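Local coordinates for phenyl-3-pyruvate decarboxylase (Azospirillum brasilense, PDB 2NXW), which decarboxylates indole-3-pyruvate to indole-3-acetaldehyde, a step in auxin biosynthesis, with the help of thiamine diphosphate and a metal ion, at residues R34-A47 with A78-Y92. Sequence-based numbering, arbitrary orientation.
Sequences RGAQAMFGIPGDFA and AARYSSTLGVAAVTY. With TPP (thiamine diphosphate), chain I.
Met39 lies aslant across Val87 where strands 39-41 and 86-90 run parallel as neighbours, second and third from one edge, in the six-stranded parallel sheet of the N-terminal thiamine diphosphate-binding domain, an alpha/beta fold. Here directly bonded backbone in the middle of the pair gives way to water-bridged backbone on either side. In the dry part Phe40 uses both its backbone N and its O: the N donates to Val87 O at 3.0 Å, and the O receives Ala89 N. Ile42 N then donates to Ala89 O at 3.1 Å. On one face CG of Met39, swung anti to the backbone N (chi1 -175°), presses on Val87 CG1 at 3.4 Å, tighter than ordinary van der Waals contact, while SD meets the same methyl and rests on Ala89 CB, and helix 48-57 closes over it. On the other face the Phe40 ring turns its edge to Ala78 CB of helix 68-82, and Cys436 of helix 427-437 packs against the same side chain.

Beyond the bonded core waters bridge backbone atoms, one from Ala38 O to Val87 N and another from Ile42 O to Thr91 N, near Pro43 and Gly44, which border the cofactor. On the more open side, where Gln37 is exposed, Ser82 OG donates to Gln37 OE1 at 2.6 Å. With an alanine here the hydroxyl is gone, and the Gln37 amide, left with a water as its remaining partner within this contact, would probably turn more freely. That water donates to Ala78 O and also to Gln37 OE1, its oxygen 2.7 Å from OE1.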
ATOM      1  N   ARG A  34     -32.892  -7.909  16.657  1.00 17.49           N
ATOM      2  CA  ARG A  34     -32.709  -7.076  15.481  1.00 17.91           C
ATOM      3  C   ARG A  34     -33.294  -7.659  14.200  1.00 16.99           C
ATOM      4  O   ARG A  34     -33.035  -7.149  13.108  1.00 19.76           O
ATOM      5  CB  ARG A  34     -31.224  -6.768  15.323  1.00 16.87           C
ATOM      6  CG  ARG A  34     -30.724  -5.844  16.435  1.00 17.97           C
ATOM      7  CD  ARG A  34     -29.209  -5.773  16.512  1.00 18.90           C
ATOM      8  NE  ARG A  34     -28.780  -4.736  17.451  1.00 18.60           N
ATOM      9  CZ  ARG A  34     -28.832  -4.846  18.776  1.00 18.38           C
ATOM     10  NH1 ARG A  34     -29.285  -5.960  19.343  1.00 17.47           N
ATOM     11  NH2 ARG A  34     -28.460  -3.815  19.530  1.00 18.77           N
ATOM     12  N   GLY A  35     -34.074  -8.726  14.340  1.00 16.74           N
ATOM     13  CA  GLY A  35     -34.731  -9.315  13.189  1.00 15.79           C
ATOM     14  C   GLY A  35     -34.167 -10.567  12.549  1.00 15.65           C
ATOM     15  O   GLY A  35     -34.802 -11.114  11.650  1.00 17.07           O
ATOM     16  N   ALA A  36     -33.004 -11.030  12.996  1.00 16.27           N
ATOM     17  CA  ALA A  36     -32.410 -12.227  12.413  1.00 16.43           C
ATOM     18  C   ALA A  36     -33.401 -13.376  12.526  1.00 17.06           C
ATOM     19  O   ALA A  36     -34.078 -13.529  13.557  1.00 18.02           O
ATOM     20  CB  ALA A  36     -31.118 -12.572  13.125  1.00 15.44           C
ATOM     21  N   GLN A  37     -33.484 -14.195  11.481  1.00 15.53           N
ATOM     22  CA  GLN A  37     -34.437 -15.297  11.456  1.00 15.84           C
ATOM     23  C   GLN A  37     -33.828 -16.691  11.468  1.00 16.60           C
ATOM     24  O   GLN A  37     -34.538 -17.687  11.608  1.00 17.52           O
ATOM     25  CB  GLN A  37     -35.341 -15.158  10.232  1.00 16.53           C
ATOM     26  CG  GLN A  37     -36.147 -13.867  10.223  1.00 17.51           C
ATOM     27  CD  GLN A  37     -36.959 -13.687   8.959  1.00 19.12           C
ATOM     28  OE1 GLN A  37     -36.414 -13.605   7.860  1.00 17.96           O
ATOM     29  NE2 GLN A  37     -38.274 -13.616   9.108  1.00 21.16           N
ATOM     30  N   ALA A  38     -32.513 -16.771  11.314  1.00 15.90           N
ATOM     31  CA  ALA A  38     -31.851 -18.062  11.307  1.00 15.68           C
ATOM     32  C   ALA A  38     -30.357 -17.854  11.385  1.00 14.61           C
ATOM     33  O   ALA A  38     -29.870 -16.740  11.248  1.00 15.10           O
ATOM     34  CB  ALA A  38     -32.194 -18.809  10.022  1.00 17.01           C
ATOM     35  N   MET A  39     -29.643 -18.937  11.638  1.00 15.42           N
ATOM     36  CA  MET A  39     -28.199 -18.880  11.643  1.00 14.75           C
ATOM     37  C   MET A  39     -27.731 -20.042  10.801  1.00 14.05           C
ATOM     38  O   MET A  39     -28.095 -21.199  11.043  1.00 15.05           O
ATOM     39  CB  MET A  39     -27.611 -19.000  13.040  1.00 16.63           C
ATOM     40  CG  MET A  39     -26.088 -18.815  12.996  1.00 17.37           C
ATOM     41  SD  MET A  39     -25.355 -18.548  14.602  1.00 21.87           S
ATOM     42  CE  MET A  39     -25.716 -20.103  15.282  1.00 10.75           C
ATOM     43  N   PHE A  40     -26.964 -19.721   9.771  1.00 13.65           N
ATOM     44  CA  PHE A  40     -26.413 -20.731   8.883  1.00 12.74           C
ATOM     45  C   PHE A  40     -24.978 -20.964   9.326  1.00 12.76           C
ATOM     46  O   PHE A  40     -24.313 -20.037   9.783  1.00 13.30           O
ATOM     47  CB  PHE A  40     -26.428 -20.223   7.438  1.00 13.55           C
ATOM     48  CG  PHE A  40     -27.800 -19.925   6.926  1.00 11.35           C
ATOM     49  CD1 PHE A  40     -28.581 -20.939   6.356  1.00 11.04           C
ATOM     50  CD2 PHE A  40     -28.332 -18.650   7.044  1.00 11.35           C
ATOM     51  CE1 PHE A  40     -29.873 -20.672   5.916  1.00 12.72           C
ATOM     52  CE2 PHE A  40     -29.624 -18.371   6.608  1.00 13.49           C
ATOM     53  CZ  PHE A  40     -30.400 -19.389   6.041  1.00 12.67           C
ATOM     54  N   GLY A  41     -24.490 -22.191   9.206  1.00 12.37           N
ATOM     55  CA  GLY A  41     -23.110 -22.416   9.588  1.00 11.76           C
ATOM     56  C   GLY A  41     -22.552 -23.801   9.402  1.00 12.62           C
ATOM     57  O   GLY A  41     -23.281 -24.742   9.094  1.00 12.97           O
ATOM     58  N   ILE A  42     -21.235 -23.904   9.550  1.00 12.61           N
ATOM     59  CA  ILE A  42     -20.534 -25.182   9.505  1.00 12.19           C
ATOM     60  C   ILE A  42     -19.596 -25.116  10.707  1.00 13.35           C
ATOM     61  O   ILE A  42     -18.803 -24.184  10.846  1.00 13.08           O
ATOM     62  CB  ILE A  42     -19.724 -25.399   8.192  1.00 11.91           C
ATOM     63  CG1 ILE A  42     -20.694 -25.642   7.030  1.00 13.71           C
ATOM     64  CG2 ILE A  42     -18.819 -26.629   8.343  1.00 12.80           C
ATOM     65  CD1 ILE A  42     -20.048 -25.584   5.662  1.00 14.03           C
ATOM     66  N   PRO A  43     -19.686 -26.103  11.601  1.00 13.91           N
ATOM     67  CA  PRO A  43     -18.849 -26.137  12.801  1.00 15.02           C
ATOM     68  C   PRO A  43     -17.430 -26.639  12.596  1.00 15.84           C
ATOM     69  O   PRO A  43     -17.061 -27.107  11.514  1.00 14.30           O
ATOM     70  CB  PRO A  43     -19.645 -27.046  13.733  1.00 14.73           C
ATOM     71  CG  PRO A  43     -20.175 -28.073  12.771  1.00 15.25           C
ATOM     72  CD  PRO A  43     -20.644 -27.223  11.592  1.00 14.10           C
ATOM     73  N   GLY A  44     -16.653 -26.518  13.667  1.00 14.34           N
ATOM     74  CA  GLY A  44     -15.278 -26.973  13.699  1.00 16.14           C
ATOM     75  C   GLY A  44     -14.883 -26.974  15.161  1.00 17.08           C
ATOM     76  O   GLY A  44     -15.617 -26.449  15.990  1.00 16.80           O
ATOM     77  N   ASP A  45     -13.733 -27.551  15.482  1.00 19.46           N
ATOM     78  CA  ASP A  45     -13.269 -27.610  16.865  1.00 21.15           C
ATOM     79  C   ASP A  45     -13.466 -26.338  17.683  1.00 20.30           C
ATOM     80  O   ASP A  45     -14.104 -26.362  18.740  1.00 20.93           O
ATOM     81  CB  ASP A  45     -11.787 -27.987  16.900  1.00 26.09           C
ATOM     82  CG  ASP A  45     -11.553 -29.455  16.642  1.00 31.37           C
ATOM     83  OD1 ASP A  45     -12.306 -30.050  15.845  1.00 35.31           O
ATOM     84  OD2 ASP A  45     -10.602 -30.012  17.230  1.00 35.43           O
ATOM     85  N   PHE A  46     -12.916 -25.227  17.201  1.00 17.59           N
ATOM     86  CA  PHE A  46     -13.005 -23.973  17.933  1.00 19.14           C
ATOM     87  C   PHE A  46     -14.412 -23.402  18.047  1.00 18.83           C
ATOM     88  O   PHE A  46     -14.690 -22.602  18.938  1.00 20.71           O
ATOM     89  CB  PHE A  46     -12.058 -22.935  17.314  1.00 21.05           C
ATOM     90  CG  PHE A  46     -10.598 -23.271  17.484  1.00 23.30           C
ATOM     91  CD1 PHE A  46      -9.777 -23.458  16.373  1.00 24.29           C
ATOM     92  CD2 PHE A  46     -10.047 -23.413  18.757  1.00 23.82           C
ATOM     93  CE1 PHE A  46      -8.428 -23.781  16.530  1.00 26.10           C
ATOM     94  CE2 PHE A  46      -8.701 -23.734  18.925  1.00 23.87           C
ATOM     95  CZ  PHE A  46      -7.890 -23.917  17.808  1.00 24.10           C
ATOM     96  N   ALA A  47     -15.308 -23.829  17.165  1.00 17.14           N
ATOM     97  CA  ALA A  47     -16.678 -23.338  17.185  1.00 16.55           C
ATOM     98  C   ALA A  47     -17.682 -24.309  17.812  1.00 15.43           C
ATOM     99  O   ALA A  47     -18.854 -23.967  17.929  1.00 16.30           O
ATOM    100  CB  ALA A  47     -17.132 -22.997  15.759  1.00 15.84           C
ATOM    101  N   ALA A  78     -30.755 -14.568   3.115  1.00 12.04           N
ATOM    102  CA  ALA A  78     -31.736 -14.416   4.190  1.00 11.70           C
ATOM    103  C   ALA A  78     -31.855 -12.946   4.580  1.00 13.63           C
ATOM    104  O   ALA A  78     -32.961 -12.437   4.832  1.00 12.88           O
ATOM    105  CB  ALA A  78     -31.328 -15.252   5.391  1.00 12.49           C
ATOM    106  N   ALA A  79     -30.722 -12.253   4.615  1.00 12.81           N
ATOM    107  CA  ALA A  79     -30.719 -10.837   4.960  1.00 12.26           C
ATOM    108  C   ALA A  79     -31.483 -10.058   3.900  1.00 13.67           C
ATOM    109  O   ALA A  79     -32.321  -9.213   4.209  1.00 14.53           O
ATOM    110  CB  ALA A  79     -29.282 -10.322   5.055  1.00 12.81           C
ATOM    111  N   ARG A  80     -31.208 -10.354   2.635  1.00 12.47           N
ATOM    112  CA  ARG A  80     -31.876  -9.661   1.548  1.00 13.29           C
ATOM    113  C   ARG A  80     -33.364  -9.961   1.515  1.00 13.48           C
ATOM    114  O   ARG A  80     -34.172  -9.073   1.247  1.00 15.48           O
ATOM    115  CB  ARG A  80     -31.268 -10.080   0.208  1.00 13.19           C
ATOM    116  CG  ARG A  80     -29.817  -9.709   0.048  1.00 13.42           C
ATOM    117  CD  ARG A  80     -29.332 -10.006  -1.370  1.00 15.04           C
ATOM    118  NE  ARG A  80     -27.879 -10.047  -1.430  1.00 13.52           N
ATOM    119  CZ  ARG A  80     -27.167  -9.832  -2.531  1.00 13.34           C
ATOM    120  NH1 ARG A  80     -27.777  -9.538  -3.674  1.00 16.41           N
ATOM    121  NH2 ARG A  80     -25.850  -9.945  -2.494  1.00 14.94           N
ATOM    122  N   TYR A  81     -33.727 -11.212   1.780  1.00 13.44           N
ATOM    123  CA  TYR A  81     -35.119 -11.614   1.718  1.00 14.28           C
ATOM    124  C   TYR A  81     -36.021 -10.825   2.659  1.00 14.47           C
ATOM    125  O   TYR A  81     -37.103 -10.387   2.263  1.00 15.70           O
ATOM    126  CB  TYR A  81     -35.255 -13.110   2.027  1.00 14.23           C
ATOM    127  CG  TYR A  81     -36.645 -13.653   1.748  1.00 14.56           C
ATOM    128  CD1 TYR A  81     -36.995 -14.110   0.473  1.00 14.41           C
ATOM    129  CD2 TYR A  81     -37.626 -13.655   2.740  1.00 14.32           C
ATOM    130  CE1 TYR A  81     -38.295 -14.556   0.192  1.00 14.84           C
ATOM    131  CE2 TYR A  81     -38.924 -14.096   2.470  1.00 15.21           C
ATOM    132  CZ  TYR A  81     -39.251 -14.543   1.193  1.00 15.45           C
ATOM    133  OH  TYR A  81     -40.533 -14.953   0.907  1.00 16.20           O
ATOM    134  N   SER A  82     -35.561 -10.635   3.890  1.00 14.92           N
ATOM    135  CA  SER A  82     -36.349  -9.937   4.906  1.00 16.14           C
ATOM    136  C   SER A  82     -35.824  -8.554   5.292  1.00 16.80           C
ATOM    137  O   SER A  82     -36.319  -7.957   6.256  1.00 18.84           O
ATOM    138  CB  SER A  82     -36.437 -10.816   6.158  1.00 16.95           C
ATOM    139  OG  SER A  82     -37.045 -12.067   5.872  1.00 18.83           O
ATOM    140  N   SER A  83     -34.848  -8.042   4.546  1.00 16.33           N
ATOM    141  CA  SER A  83     -34.225  -6.738   4.819  1.00 16.69           C
ATOM    142  C   SER A  83     -33.830  -6.657   6.288  1.00 16.81           C
ATOM    143  O   SER A  83     -34.155  -5.702   6.996  1.00 19.10           O
ATOM    144  CB  SER A  83     -35.169  -5.582   4.448  1.00 18.64           C
ATOM    145  OG  SER A  83     -35.363  -5.532   3.036  1.00 22.21           O
ATOM    146  N   THR A  84     -33.122  -7.680   6.744  1.00 15.44           N
ATOM    147  CA  THR A  84     -32.686  -7.746   8.128  1.00 15.72           C
ATOM    148  C   THR A  84     -31.245  -8.246   8.194  1.00 16.09           C
ATOM    149  O   THR A  84     -30.546  -8.261   7.174  1.00 15.02           O
ATOM    150  CB  THR A  84     -33.635  -8.666   8.938  1.00 16.83           C
ATOM    151  OG1 THR A  84     -33.356  -8.538  10.338  1.00 17.59           O
ATOM    152  CG2 THR A  84     -33.479 -10.119   8.525  1.00 16.52           C
ATOM    153  N   LEU A  85     -30.795  -8.635   9.382  1.00 15.33           N
ATOM    154  CA  LEU A  85     -29.435  -9.150   9.536  1.00 14.84           C
ATOM    155  C   LEU A  85     -29.371 -10.614   9.153  1.00 14.46           C
ATOM    156  O   LEU A  85     -30.285 -11.384   9.475  1.00 14.02           O
ATOM    157  CB  LEU A  85     -28.962  -9.035  10.991  1.00 15.03           C
ATOM    158  CG  LEU A  85     -28.815  -7.636  11.583  1.00 15.42           C
ATOM    159  CD1 LEU A  85     -28.321  -7.768  13.011  1.00 15.49           C
ATOM    160  CD2 LEU A  85     -27.833  -6.804  10.760  1.00 16.88           C
ATOM    161  N   GLY A  86     -28.295 -10.988   8.456  1.00 13.81           N
ATOM    162  CA  GLY A  86     -28.069 -12.378   8.102  1.00 14.18           C
ATOM    163  C   GLY A  86     -27.035 -12.891   9.096  1.00 13.20           C
ATOM    164  O   GLY A  86     -26.263 -12.096   9.632  1.00 14.63           O
ATOM    165  N   VAL A  87     -27.005 -14.197   9.355  1.00 12.57           N
ATOM    166  CA  VAL A  87     -26.047 -14.738  10.317  1.00 12.55           C
ATOM    167  C   VAL A  87     -25.344 -15.961   9.761  1.00 11.63           C
ATOM    168  O   VAL A  87     -25.976 -16.960   9.402  1.00 12.85           O
ATOM    169  CB  VAL A  87     -26.738 -15.091  11.664  1.00 13.07           C
ATOM    170  CG1 VAL A  87     -25.683 -15.422  12.718  1.00 15.31           C
ATOM    171  CG2 VAL A  87     -27.601 -13.919  12.125  1.00 16.37           C
ATOM    172  N   ALA A  88     -24.017 -15.873   9.714  1.00 11.47           N
ATOM    173  CA  ALA A  88     -23.171 -16.929   9.177  1.00 11.99           C
ATOM    174  C   ALA A  88     -22.115 -17.299  10.201  1.00 12.24           C
ATOM    175  O   ALA A  88     -21.264 -16.468  10.543  1.00 14.48           O
ATOM    176  CB  ALA A  88     -22.503 -16.440   7.896  1.00 13.46           C
ATOM    177  N   ALA A  89     -22.169 -18.541  10.669  1.00 12.02           N
ATOM    178  CA  ALA A  89     -21.244 -19.040  11.687  1.00 12.24           C
ATOM    179  C   ALA A  89     -20.241 -20.036  11.131  1.00 12.52           C
ATOM    180  O   ALA A  89     -20.613 -21.022  10.492  1.00 13.66           O
ATOM    181  CB  ALA A  89     -22.038 -19.682  12.842  1.00 13.59           C
ATOM    182  N   VAL A  90     -18.967 -19.772  11.409  1.00 13.07           N
ATOM    183  CA  VAL A  90     -17.871 -20.598  10.933  1.00 13.45           C
ATOM    184  C   VAL A  90     -16.840 -20.897  12.013  1.00 13.33           C
ATOM    185  O   VAL A  90     -16.902 -20.363  13.130  1.00 13.88           O
ATOM    186  CB  VAL A  90     -17.142 -19.909   9.755  1.00 12.57           C
ATOM    187  CG1 VAL A  90     -18.100 -19.772   8.560  1.00 16.55           C
ATOM    188  CG2 VAL A  90     -16.617 -18.548  10.189  1.00 14.69           C
ATOM    189  N   THR A  91     -15.891 -21.757  11.686  1.00 14.41           N
ATOM    190  CA  THR A  91     -14.844 -22.089  12.630  1.00 13.63           C
ATOM    191  C   THR A  91     -13.568 -21.370  12.202  1.00 14.83           C
ATOM    192  O   THR A  91     -13.431 -20.937  11.056  1.00 16.54           O
ATOM    193  CB  THR A  91     -14.629 -23.611  12.715  1.00 16.14           C
ATOM    194  OG1 THR A  91     -13.794 -23.907  13.845  1.00 18.83           O
ATOM    195  CG2 THR A  91     -13.988 -24.146  11.431  1.00 17.37           C
ATOM    196  N   TYR A  92     -12.642 -21.248  13.142  1.00 14.28           N
ATOM    197  CA  TYR A  92     -11.383 -20.549  12.920  1.00 13.62           C
ATOM    198  C   TYR A  92     -10.527 -21.195  11.849  1.00 13.19           C
ATOM    199  O   TYR A  92     -10.478 -22.422  11.725  1.00 15.07           O
ATOM    200  CB  TYR A  92     -10.587 -20.506  14.229  1.00 15.25           C
ATOM    201  CG  TYR A  92      -9.550 -19.408  14.280  1.00 17.29           C
ATOM    202  CD1 TYR A  92      -9.946 -18.078  14.353  1.00 20.29           C
ATOM    203  CD2 TYR A  92      -8.184 -19.697  14.253  1.00 22.56           C
ATOM    204  CE1 TYR A  92      -9.020 -17.046  14.403  1.00 23.99           C
ATOM    205  CE2 TYR A  92      -7.232 -18.656  14.301  1.00 23.30           C
ATOM    206  CZ  TYR A  92      -7.672 -17.335  14.376  1.00 24.53           C
ATOM    207  OH  TYR A  92      -6.781 -16.284  14.439  1.00 29.53           O
TER
HETATM  208  N1' TPP I2001     -14.527 -26.279   7.327  1.00 12.41           N
HETATM  209  C2' TPP I2001     -13.344 -26.429   6.716  1.00 13.24           C
HETATM  210  CM2 TPP I2001     -13.119 -25.773   5.360  1.00 11.74           C
HETATM  211  N3' TPP I2001     -12.367 -27.145   7.279  1.00 11.51           N
HETATM  212  C4' TPP I2001     -12.530 -27.757   8.495  1.00 12.95           C
HETATM  213  N4' TPP I2001     -11.489 -28.438   9.057  1.00 15.51           N
HETATM  214  C5' TPP I2001     -13.793 -27.654   9.162  1.00 13.52           C
HETATM  215  C6' TPP I2001     -14.784 -26.877   8.529  1.00 13.57           C
HETATM  216  C7' TPP I2001     -14.089 -28.331  10.545  1.00 15.19           C
HETATM  217  N3  TPP I2001     -14.016 -29.861  10.523  1.00 15.87           N
HETATM  218  C2  TPP I2001     -12.902 -30.456  10.952  1.00 16.91           C
HETATM  219  S1  TPP I2001     -13.258 -32.154  10.820  1.00 18.86           S
HETATM  220  C5  TPP I2001     -14.887 -32.006  10.181  1.00 15.33           C
HETATM  221  C4  TPP I2001     -15.068 -30.630  10.138  1.00 14.40           C
HETATM  222  CM4 TPP I2001     -16.407 -30.031   9.677  1.00 14.92           C
HETATM  223  C6  TPP I2001     -15.789 -33.109   9.826  1.00 15.18           C
HETATM  224  C7  TPP I2001     -15.285 -33.820   8.569  1.00 14.69           C
HETATM  225  O7  TPP I2001     -16.314 -34.713   8.208  1.00 12.25           O
HETATM  226  PA  TPP I2001     -15.837 -35.774   7.135  1.00 14.04           P
HETATM  227  O1A TPP I2001     -15.257 -35.143   5.901  1.00 14.51           O
HETATM  228  O2A TPP I2001     -17.126 -36.592   6.765  1.00 13.75           O
HETATM  229  O3A TPP I2001     -14.727 -36.815   7.731  1.00 13.46           O
HETATM  230  PB  TPP I2001     -15.005 -37.532   9.203  1.00 14.92           P
HETATM  231  O1B TPP I2001     -16.425 -38.118   9.210  1.00 15.40           O
HETATM  232  O2B TPP I2001     -13.947 -38.658   9.297  1.00 18.03           O
HETATM  233  O3B TPP I2001     -14.820 -36.557  10.328  1.00 15.57           O
HETATM  234  O   HOH W   1     -31.785 -13.718   9.153  1.00 13.16           O
HETATM  235  O   HOH W   2     -33.807 -13.526   7.291  1.00 14.67           O
HETATM  236  O   HOH W   3     -29.545 -15.474   8.725  1.00 13.88           O
HETATM  237  O   HOH W   4     -16.658 -23.374   9.302  1.00 16.32           O
HETATM  238  O   HOH W   5     -11.597 -25.211  14.282  1.00 36.98           O